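PDB 3O0Y: lipoprotein, which is of unknown function but belongs to the DUF885 family, whose place in the Peptidase_MA clan is consistent with a relationship to metallopeptidases. Local coordinates for residues K44-S49 with I127-G132; D67-S72 with I146-V151; F136-I141 with A179-K184. All coordinates share one frame; numbering follows the deposited sequence.

Interaction 1. Residues K44-S49 with I127-G132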
loop_
_atom_site.group_PDB
_atom_site.type_symbol
_atom_site.label_atom_id
_atom_site.label_comp_id
_atom_site.label_asym_id
_atom_site.label_seq_id
_atom_site.Cartn_x
_atom_site.Cartn_y
_atom_site.Cartn_z
ATOM N N LYS A 44 -18.572 -7.845 1.882
ATOM C CA LYS A 44 -19.053 -9.232 1.969
ATOM C C LYS A 44 -18.203 -10.189 1.152
ATOM O O LYS A 44 -18.052 -11.346 1.511
ATOM C CB LYS A 44 -20.483 -9.369 1.417
ATOM C CG LYS A 44 -21.616 -8.782 2.177
ATOM C CD LYS A 44 -22.885 -8.799 1.163
ATOM C CE LYS A 44 -24.007 -7.745 1.481
ATOM N NZ LYS A 44 -24.722 -7.104 0.274
ATOM N N GLN A 45 -17.719 -9.728 0.015
ATOM C CA GLN A 45 -16.894 -10.521 -0.883
ATOM C C GLN A 45 -15.392 -10.405 -0.618
ATOM O O GLN A 45 -14.561 -11.025 -1.288
ATOM C CB GLN A 45 -17.230 -10.144 -2.306
ATOM C CG GLN A 45 -18.677 -10.465 -2.590
ATOM C CD GLN A 45 -19.110 -10.115 -3.957
ATOM O OE1 GLN A 45 -19.883 -9.151 -4.138
ATOM N NE2 GLN A 45 -18.674 -10.877 -4.928
ATOM N N ARG A 46 -15.047 -9.524 0.334
ATOM C CA ARG A 46 -13.667 -9.304 0.741
ATOM C C ARG A 46 -13.630 -9.284 2.253
ATOM O O ARG A 46 -13.213 -8.292 2.901
ATOM C CB ARG A 46 -13.100 -7.995 0.155
ATOM C CG ARG A 46 -12.944 -8.031 -1.324
ATOM C CD ARG A 46 -11.809 -8.920 -1.760
ATOM N NE ARG A 46 -11.543 -8.896 -3.188
ATOM C CZ ARG A 46 -12.083 -9.747 -4.067
ATOM N NH1 ARG A 46 -13.016 -10.623 -3.704
ATOM N NH2 ARG A 46 -11.720 -9.701 -5.344
ATOM N N ALA A 47 -14.063 -10.415 2.839
ATOM C CA ALA A 47 -14.290 -10.465 4.306
ATOM C C ALA A 47 -12.993 -10.293 5.115
ATOM O O ALA A 47 -13.020 -9.770 6.230
ATOM C CB ALA A 47 -15.012 -11.761 4.708
ATOM N N LEU A 48 -11.832 -10.646 4.543
ATOM C CA LEU A 48 -10.545 -10.390 5.226
ATOM C C LEU A 48 -10.184 -8.918 5.265
ATOM O O LEU A 48 -9.690 -8.428 6.274
ATOM C CB LEU A 48 -9.424 -11.193 4.569
ATOM C CG LEU A 48 -9.722 -12.581 5.149
ATOM C CD1 LEU A 48 -10.182 -13.654 4.250
ATOM C CD2 LEU A 48 -9.035 -12.922 6.421
ATOM N N SER A 49 -10.493 -8.161 4.218
ATOM C CA SER A 49 -10.419 -6.690 4.303
ATOM C C SER A 49 -11.348 -6.104 5.373
ATOM O O SER A 49 -10.981 -5.182 6.101
ATOM C CB SER A 49 -10.678 -6.054 2.902
ATOM O OG SER A 49 -9.541 -6.320 2.090
ATOM N N ILE A 127 -9.711 -8.210 -8.105
ATOM C CA ILE A 127 -9.905 -6.886 -7.468
ATOM C C ILE A 127 -9.321 -6.865 -6.072
ATOM O O ILE A 127 -9.676 -7.695 -5.224
ATOM C CB ILE A 127 -11.373 -6.477 -7.378
ATOM C CG1 ILE A 127 -12.036 -6.463 -8.781
ATOM C CG2 ILE A 127 -11.518 -5.120 -6.681
ATOM C CD1 ILE A 127 -11.246 -5.629 -9.832
ATOM N N ASP A 128 -8.333 -6.008 -5.885
ATOM C CA ASP A 128 -7.669 -5.814 -4.616
ATOM C C ASP A 128 -8.330 -4.589 -3.895
ATOM O O ASP A 128 -8.515 -3.510 -4.505
ATOM C CB ASP A 128 -6.142 -5.621 -4.902
ATOM C CG ASP A 128 -5.312 -5.645 -3.653
ATOM O OD1 ASP A 128 -4.723 -6.724 -3.385
ATOM O OD2 ASP A 128 -5.298 -4.617 -2.922
ATOM N N THR A 129 -8.650 -4.722 -2.599
ATOM C CA THR A 129 -9.281 -3.628 -1.897
ATOM C C THR A 129 -8.377 -2.445 -1.704
ATOM O O THR A 129 -8.893 -1.362 -1.376
ATOM C CB THR A 129 -9.857 -4.018 -0.527
ATOM O OG1 THR A 129 -8.806 -4.546 0.292
ATOM C CG2 THR A 129 -11.028 -5.139 -0.719
ATOM N N TRP A 130 -7.071 -2.598 -1.943
ATOM C CA TRP A 130 -6.139 -1.452 -1.985
ATOM C C TRP A 130 -5.855 -0.989 -3.408
ATOM O O TRP A 130 -6.054 0.179 -3.725
ATOM C CB TRP A 130 -4.845 -1.802 -1.211
ATOM C CG TRP A 130 -3.656 -1.019 -1.593
ATOM C CD1 TRP A 130 -3.470 0.335 -1.334
ATOM C CD2 TRP A 130 -2.477 -1.471 -2.252
ATOM N NE1 TRP A 130 -2.261 0.739 -1.831
ATOM C CE2 TRP A 130 -1.640 -0.348 -2.422
ATOM C CE3 TRP A 130 -2.050 -2.719 -2.752
ATOM C CZ2 TRP A 130 -0.397 -0.440 -3.044
ATOM C CZ3 TRP A 130 -0.818 -2.799 -3.389
ATOM C CH2 TRP A 130 0.004 -1.686 -3.470
ATOM N N MET A 131 -5.416 -1.914 -4.271
ATOM C CA MET A 131 -4.873 -1.567 -5.583
ATOM C C MET A 131 -5.870 -1.589 -6.703
ATOM O O MET A 131 -5.527 -1.192 -7.815
ATOM C CB MET A 131 -3.669 -2.497 -5.940
ATOM C CG MET A 131 -2.448 -1.799 -6.526
ATOM S SD MET A 131 -0.963 -2.697 -7.032
ATOM C CE MET A 131 -1.617 -3.289 -8.600
ATOM N N GLY A 132 -7.120 -1.947 -6.406
ATOM C CA GLY A 132 -8.117 -2.130 -7.458
ATOM C C GLY A 132 -7.740 -3.302 -8.343
ATOM O O GLY A 132 -7.235 -4.325 -7.856
#

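Interaction 2. Residues D67-S72 with I146-V151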
loop_
_atom_site.group_PDB
_atom_site.type_symbol
_atom_site.label_atom_id
_atom_site.label_comp_id
_atom_site.label_asym_id
_atom_site.label_seq_id
_atom_site.Cartn_x
_atom_site.Cartn_y
_atom_site.Cartn_z
ATOM N N ASP A 67 -16.032 -15.757 7.536
ATOM C CA ASP A 67 -16.126 -15.963 6.100
ATOM C C ASP A 67 -14.749 -15.903 5.441
ATOM O O ASP A 67 -13.793 -15.264 5.927
ATOM C CB ASP A 67 -17.029 -14.911 5.451
ATOM C CG ASP A 67 -18.540 -15.129 5.734
ATOM O OD1 ASP A 67 -18.925 -16.010 6.549
ATOM O OD2 ASP A 67 -19.350 -14.384 5.123
ATOM N N MET A 68 -14.687 -16.543 4.289
ATOM C CA MET A 68 -13.520 -16.589 3.468
ATOM C C MET A 68 -13.817 -15.827 2.154
ATOM O O MET A 68 -14.998 -15.593 1.796
ATOM C CB MET A 68 -13.140 -18.062 3.163
ATOM C CG MET A 68 -11.801 -18.251 2.382
ATOM S SD MET A 68 -10.319 -17.366 2.908
ATOM C CE MET A 68 -10.350 -17.710 4.751
ATOM N N GLU A 69 -12.754 -15.430 1.450
ATOM C CA GLU A 69 -12.865 -14.824 0.131
ATOM C C GLU A 69 -12.664 -15.920 -0.936
ATOM O O GLU A 69 -11.852 -16.795 -0.740
ATOM C CB GLU A 69 -11.786 -13.792 -0.024
ATOM C CG GLU A 69 -11.926 -12.631 0.948
ATOM C CD GLU A 69 -10.760 -11.619 0.945
ATOM O OE1 GLU A 69 -9.715 -11.816 0.252
ATOM O OE2 GLU A 69 -10.873 -10.607 1.716
ATOM N N PHE A 70 -13.406 -15.821 -2.033
ATOM C CA PHE A 70 -13.297 -16.726 -3.151
ATOM C C PHE A 70 -13.144 -15.962 -4.438
ATOM O O PHE A 70 -13.689 -14.843 -4.637
ATOM C CB PHE A 70 -14.506 -17.656 -3.212
ATOM C CG PHE A 70 -14.749 -18.393 -1.908
ATOM C CD1 PHE A 70 -13.827 -19.302 -1.428
ATOM C CD2 PHE A 70 -15.859 -18.099 -1.146
ATOM C CE1 PHE A 70 -14.040 -19.954 -0.193
ATOM C CE2 PHE A 70 -16.076 -18.747 0.062
ATOM C CZ PHE A 70 -15.189 -19.680 0.510
ATOM N N TYR A 71 -12.438 -16.581 -5.350
ATOM C CA TYR A 71 -11.873 -15.884 -6.500
ATOM C C TYR A 71 -12.174 -16.577 -7.818
ATOM O O TYR A 71 -11.453 -16.374 -8.775
ATOM C CB TYR A 71 -10.338 -15.738 -6.333
ATOM C CG TYR A 71 -10.027 -14.730 -5.270
ATOM C CD1 TYR A 71 -10.062 -13.405 -5.561
ATOM C CD2 TYR A 71 -9.851 -15.117 -3.949
ATOM C CE1 TYR A 71 -9.809 -12.435 -4.570
ATOM C CE2 TYR A 71 -9.667 -14.209 -2.977
ATOM C CZ TYR A 71 -9.640 -12.849 -3.283
ATOM O OH TYR A 71 -9.453 -11.929 -2.290
ATOM N N SER A 72 -13.272 -17.339 -7.925
ATOM C CA SER A 72 -13.564 -18.041 -9.198
ATOM C C SER A 72 -13.846 -17.006 -10.310
ATOM O O SER A 72 -14.212 -15.891 -10.020
ATOM C CB SER A 72 -14.794 -18.933 -9.044
ATOM O OG SER A 72 -16.024 -18.235 -9.140
ATOM N N ILE A 146 -1.026 -14.481 0.026
ATOM C CA ILE A 146 -0.034 -13.812 0.845
ATOM C C ILE A 146 -0.791 -12.960 1.823
ATOM O O ILE A 146 -0.502 -12.941 3.019
ATOM C CB ILE A 146 0.903 -12.936 -0.039
ATOM C CG1 ILE A 146 1.815 -13.805 -0.868
ATOM C CG2 ILE A 146 1.701 -12.012 0.818
ATOM C CD1 ILE A 146 2.861 -13.011 -1.814
ATOM N N ASP A 147 -1.796 -12.218 1.353
ATOM C CA ASP A 147 -2.471 -11.286 2.281
ATOM C C ASP A 147 -3.474 -11.909 3.254
ATOM O O ASP A 147 -3.694 -11.363 4.310
ATOM C CB ASP A 147 -3.145 -10.122 1.577
ATOM C CG ASP A 147 -2.136 -9.321 0.726
ATOM O OD1 ASP A 147 -0.987 -9.125 1.191
ATOM O OD2 ASP A 147 -2.475 -9.029 -0.430
ATOM N N ILE A 148 -4.150 -12.965 2.889
ATOM C CA ILE A 148 -5.153 -13.509 3.802
ATOM C C ILE A 148 -4.418 -14.071 5.041
ATOM O O ILE A 148 -4.806 -13.805 6.199
ATOM C CB ILE A 148 -6.007 -14.523 3.091
ATOM C CG1 ILE A 148 -6.981 -13.825 2.125
ATOM C CG2 ILE A 148 -6.825 -15.436 4.097
ATOM C CD1 ILE A 148 -7.609 -14.838 1.220
ATOM N N PRO A 149 -3.298 -14.796 4.855
ATOM C CA PRO A 149 -2.559 -15.217 6.098
ATOM C C PRO A 149 -2.074 -14.055 6.927
ATOM O O PRO A 149 -2.156 -14.069 8.158
ATOM C CB PRO A 149 -1.379 -16.016 5.556
ATOM C CG PRO A 149 -1.874 -16.570 4.313
ATOM C CD PRO A 149 -2.779 -15.510 3.671
ATOM N N ARG A 150 -1.620 -12.991 6.270
ATOM C CA ARG A 150 -1.192 -11.800 7.026
ATOM C C ARG A 150 -2.317 -11.164 7.878
ATOM O O ARG A 150 -2.096 -10.774 9.041
ATOM C CB ARG A 150 -0.524 -10.734 6.087
ATOM C CG ARG A 150 -0.063 -9.439 6.820
ATOM C CD ARG A 150 1.457 -9.253 7.283
ATOM N NE ARG A 150 1.730 -7.859 7.796
ATOM C CZ ARG A 150 2.703 -7.451 8.641
ATOM N NH1 ARG A 150 3.632 -8.272 9.189
ATOM N NH2 ARG A 150 2.722 -6.164 8.949
ATOM N N VAL A 151 -3.505 -11.031 7.292
ATOM C CA VAL A 151 -4.648 -10.447 8.009
ATOM C C VAL A 151 -5.016 -11.343 9.197
ATOM O O VAL A 151 -5.302 -10.858 10.303
ATOM C CB VAL A 151 -5.856 -10.172 7.111
ATOM C CG1 VAL A 151 -7.135 -9.824 7.951
ATOM C CG2 VAL A 151 -5.542 -9.051 6.101
#

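Interaction 3. Residues F136-I141 with A179-K184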
loop_
_atom_site.group_PDB
_atom_site.type_symbol
_atom_site.label_atom_id
_atom_site.label_comp_id
_atom_site.label_asym_id
_atom_site.label_seq_id
_atom_site.Cartn_x
_atom_site.Cartn_y
_atom_site.Cartn_z
ATOM N N PHE A 136 -2.089 -10.167 -11.562
ATOM C CA PHE A 136 -1.607 -11.554 -11.341
ATOM C C PHE A 136 -2.106 -12.086 -9.994
ATOM O O PHE A 136 -1.617 -11.651 -8.915
ATOM C CB PHE A 136 -0.108 -11.588 -11.443
ATOM C CG PHE A 136 0.416 -11.028 -12.757
ATOM C CD1 PHE A 136 -0.025 -11.520 -13.978
ATOM C CD2 PHE A 136 1.299 -9.979 -12.767
ATOM C CE1 PHE A 136 0.410 -10.954 -15.155
ATOM C CE2 PHE A 136 1.739 -9.404 -13.978
ATOM C CZ PHE A 136 1.285 -9.898 -15.164
ATOM N N ILE A 137 -3.121 -12.950 -10.057
ATOM C CA ILE A 137 -3.793 -13.403 -8.820
ATOM C C ILE A 137 -2.809 -14.129 -7.915
ATOM O O ILE A 137 -2.938 -14.059 -6.701
ATOM C CB ILE A 137 -5.087 -14.164 -9.110
ATOM C CG1 ILE A 137 -5.913 -14.352 -7.855
ATOM C CG2 ILE A 137 -4.763 -15.533 -9.902
ATOM C CD1 ILE A 137 -7.356 -14.802 -8.112
ATOM N N VAL A 138 -1.837 -14.835 -8.509
ATOM C CA VAL A 138 -0.745 -15.425 -7.763
ATOM C C VAL A 138 0.551 -14.746 -8.227
ATOM O O VAL A 138 0.891 -14.706 -9.391
ATOM C CB VAL A 138 -0.665 -16.956 -7.991
ATOM C CG1 VAL A 138 0.585 -17.562 -7.274
ATOM C CG2 VAL A 138 -2.033 -17.666 -7.618
ATOM N N ASN A 139 1.249 -14.148 -7.273
ATOM C CA ASN A 139 2.461 -13.412 -7.548
ATOM C C ASN A 139 3.349 -13.464 -6.289
ATOM O O ASN A 139 3.033 -14.139 -5.330
ATOM C CB ASN A 139 2.143 -11.983 -8.013
ATOM C CG ASN A 139 1.571 -11.093 -6.909
ATOM O OD1 ASN A 139 2.284 -10.774 -5.968
ATOM N ND2 ASN A 139 0.305 -10.695 -7.016
ATOM N N GLN A 140 4.529 -12.889 -6.381
ATOM C CA GLN A 140 5.511 -12.981 -5.302
ATOM C C GLN A 140 5.354 -12.025 -4.112
ATOM O O GLN A 140 6.035 -12.185 -3.147
ATOM C CB GLN A 140 6.924 -12.796 -5.932
ATOM C CG GLN A 140 7.487 -11.355 -5.984
ATOM C CD GLN A 140 6.820 -10.431 -7.054
ATOM O OE1 GLN A 140 5.909 -10.838 -7.785
ATOM N NE2 GLN A 140 7.238 -9.165 -7.072
ATOM N N ILE A 141 4.567 -10.978 -4.241
ATOM C CA ILE A 141 4.521 -9.878 -3.313
ATOM C C ILE A 141 3.188 -9.778 -2.578
ATOM O O ILE A 141 3.199 -9.474 -1.404
ATOM C CB ILE A 141 4.965 -8.534 -3.948
ATOM C CG1 ILE A 141 4.976 -7.371 -2.955
ATOM C CG2 ILE A 141 4.102 -8.137 -5.177
ATOM C CD1 ILE A 141 5.786 -6.125 -3.464
ATOM N N ALA A 179 -8.836 -23.681 -4.675
ATOM C CA ALA A 179 -9.442 -24.192 -5.940
ATOM C C ALA A 179 -9.968 -23.026 -6.768
ATOM O O ALA A 179 -9.774 -23.002 -7.953
ATOM C CB ALA A 179 -10.519 -25.175 -5.661
ATOM N N THR A 180 -10.527 -21.978 -6.118
ATOM C CA THR A 180 -11.089 -20.898 -6.908
ATOM C C THR A 180 -9.933 -20.065 -7.510
ATOM O O THR A 180 -10.059 -19.588 -8.627
ATOM C CB THR A 180 -12.099 -20.041 -6.132
ATOM O OG1 THR A 180 -11.464 -19.416 -4.985
ATOM C CG2 THR A 180 -13.335 -20.875 -5.627
ATOM N N ILE A 181 -8.851 -19.863 -6.751
ATOM C CA ILE A 181 -7.634 -19.147 -7.222
ATOM C C ILE A 181 -7.045 -19.829 -8.445
ATOM O O ILE A 181 -6.784 -19.200 -9.498
ATOM C CB ILE A 181 -6.593 -18.967 -6.126
ATOM C CG1 ILE A 181 -7.147 -17.976 -5.067
ATOM C CG2 ILE A 181 -5.218 -18.484 -6.708
ATOM C CD1 ILE A 181 -6.279 -17.765 -3.880
ATOM N N ILE A 182 -6.913 -21.156 -8.375
ATOM C CA ILE A 182 -6.436 -21.902 -9.530
ATOM C C ILE A 182 -7.357 -21.785 -10.691
ATOM O O ILE A 182 -6.898 -21.596 -11.831
ATOM C CB ILE A 182 -6.207 -23.416 -9.158
ATOM C CG1 ILE A 182 -5.029 -23.507 -8.173
ATOM C CG2 ILE A 182 -6.005 -24.247 -10.435
ATOM C CD1 ILE A 182 -4.964 -24.859 -7.312
ATOM N N GLU A 183 -8.653 -21.857 -10.445
ATOM C CA GLU A 183 -9.619 -21.695 -11.538
ATOM C C GLU A 183 -9.462 -20.361 -12.249
ATOM O O GLU A 183 -9.570 -20.320 -13.481
ATOM C CB GLU A 183 -11.048 -21.824 -11.014
ATOM C CG GLU A 183 -12.084 -22.131 -12.030
ATOM C CD GLU A 183 -13.486 -22.090 -11.422
ATOM O OE1 GLU A 183 -13.611 -22.238 -10.149
ATOM O OE2 GLU A 183 -14.433 -21.844 -12.239
ATOM N N LYS A 184 -9.260 -19.273 -11.486
ATOM C CA LYS A 184 -9.071 -17.933 -12.094
ATOM C C LYS A 184 -7.723 -17.812 -12.819
ATOM O O LYS A 184 -7.654 -17.317 -13.932
ATOM C CB LYS A 184 -9.175 -16.819 -11.017
ATOM C CG LYS A 184 -9.326 -15.433 -11.588
ATOM C CD LYS A 184 -10.482 -15.268 -12.579
ATOM C CE LYS A 184 -10.715 -13.799 -12.936
ATOM N NZ LYS A 184 -9.552 -13.086 -13.501
#

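Interaction 1. Residues K44-S49 with I127-G132
Arg46 meets strand 126-128 side-on, its NE and NH2 both donating to the single backbone oxygen Ile127 O. Arg46 NH2 lies 2.9 Å from Ile127 O, on a lone pair, while Arg46 NE, at 3.0 Å from the same Ile127 O, is tilted from the carbonyl plane; the oxygen itself sits in the guanidinium plane. Arg46 CG lies 3.5 Å from Thr129 CG2, the two side chains running in opposite directions, and the bend beyond it at chi2 (-72°) swings CD and the guanidinium toward Ile127 O. Beyond the methyl, Thr129 OG1 and Ser49 OG share a short hydrogen bond of 2.6 Å. The guanidinium is fixed on its far side by Arg46 NH1, 2.9 Å from Gln45 O. Glu76 completes its setting with a salt bridge to NH2 while also accepting from Ile127 N. An alanine in place of Arg46 is likely to leave Ile127 O without its two donors and Glu76 without this salt bridge. On the strand side, Asp128 shapes the turn after the strand: OD2 takes Trp130 N (2.9 Å from Asp128 OD2) and Met131 N from opposite faces of the carboxylate, the former closing an Asx turn. Arg46 is the N-cap residue of helix 47-53, so the contact ties the start of that helix to strand 126-128, with Leu79 of helix 73-92 against Arg46 and Arg80 against Ile127.

Interaction 2. Residues D67-S72 with I146-V151
Glu69 and Ile148 mark the nearest approach of the two backbones, with their CA atoms 8.6 Å apart, an irregular extended segment facing one flank of helix 144-154. Ile148 spans this distance with its CG1-CD1 branch, set anti to the carbonyl carbon (chi1 -74°), and the end of this branch meets two different groups. Ile148 CD1 lies 4.1 Å from Met68 SD, in a loose apolar touch, and 3.8 Å from Glu69 OE1, a van der Waals contact with a carboxylate. A bend at chi2 (47°) folds Met68 back, which brings Met68 SD also to 3.4 Å from Glu69 N in a weak hydrogen bond. The buried carboxylate has its own polar partners: Tyr71 OH donates to Glu69 OE1 over 2.6 Å, approaching from above the carboxylate plane, and Leu48 N donates to OE2. Since Leu48 lies in the first turn of helix 47-53, the positive end of that helix would probably favour a charged Glu69. Leu48 packs on Met68 and Ile148 as well, completing the apolar side. Helix 144-154 is kinked at Pro149, whose N has no hydrogen to give. This is loop-to-helix packing within a mainly helical fold, with a glutamate from the loop accepting a backbone N-H at a neighbouring helix's N-terminus.

Interaction 3. Residues F136-I141 with A179-K184
Ile137 and Val138, in the loop between strand 126-128 and helix 144-154, pack as neighbours in sequence against one flank of helix 174-190. Ile137 and Ile181 bring the backbones nearest, with 7.1 Å between their CA atoms. Ile137 holds CG1 anti to its own N (chi1 -167°) and is extended at chi2 as well, which carries Ile137 CD1 onward to the aliphatic start of Lys184, 4.0 Å from Lys184 CB; the two chains cross at about a right angle. Lys184 lends only its carbon stem to the contact; its NZ is taken by Gly125 O, Asn123 O and a salt bridge to Asp188. Val138 meets Ile181 methyl to methyl: Val138 CG2 is 3.4 Å from Ile181 CG2, tighter than usual van der Waals contact. Val138 also rests on Ala203 and Leu207 of helix 197-210 and on Ser265 of helix 236-268. The loop is held in shape by Asn139, whose ND2 donates to Phe136 O at 2.9 Å, nearly straight along the carbonyl bond, while its OD1 accepts from Ile141 N, also at 2.9 Å, closing an Asx turn. What results is an aliphatic cluster of Ile137, Val138, Ile181 and the Lys184 stem, without hydrogen bonds between the two segments, by which an irregular loop is seated on a helix, with an Asx turn just beyond it.

Overall arrangement
The three contacts lie on one side of the chain's centre, interactions 1 and 2 with centres about 9 Å apart, 2 and 3 about 11 Å, 1 and 3 about 14 Å. Along the chain, interaction 1 closes before interaction 3 opens, while interaction 2 crosses both, its segments alternating with theirs. Segment 67-72 is the hub, touching both other contacts: it meets the start of helix 47-53, and Tyr71 N bonds to Thr180 OG1 on helix 174-190. Ile146 also touches Ile141. Interactions 1 and 3 adjoin in sequence without otherwise touching. The loop 67-72 thereby connects helices 47-53 and 174-190 and packs on helix 144-154.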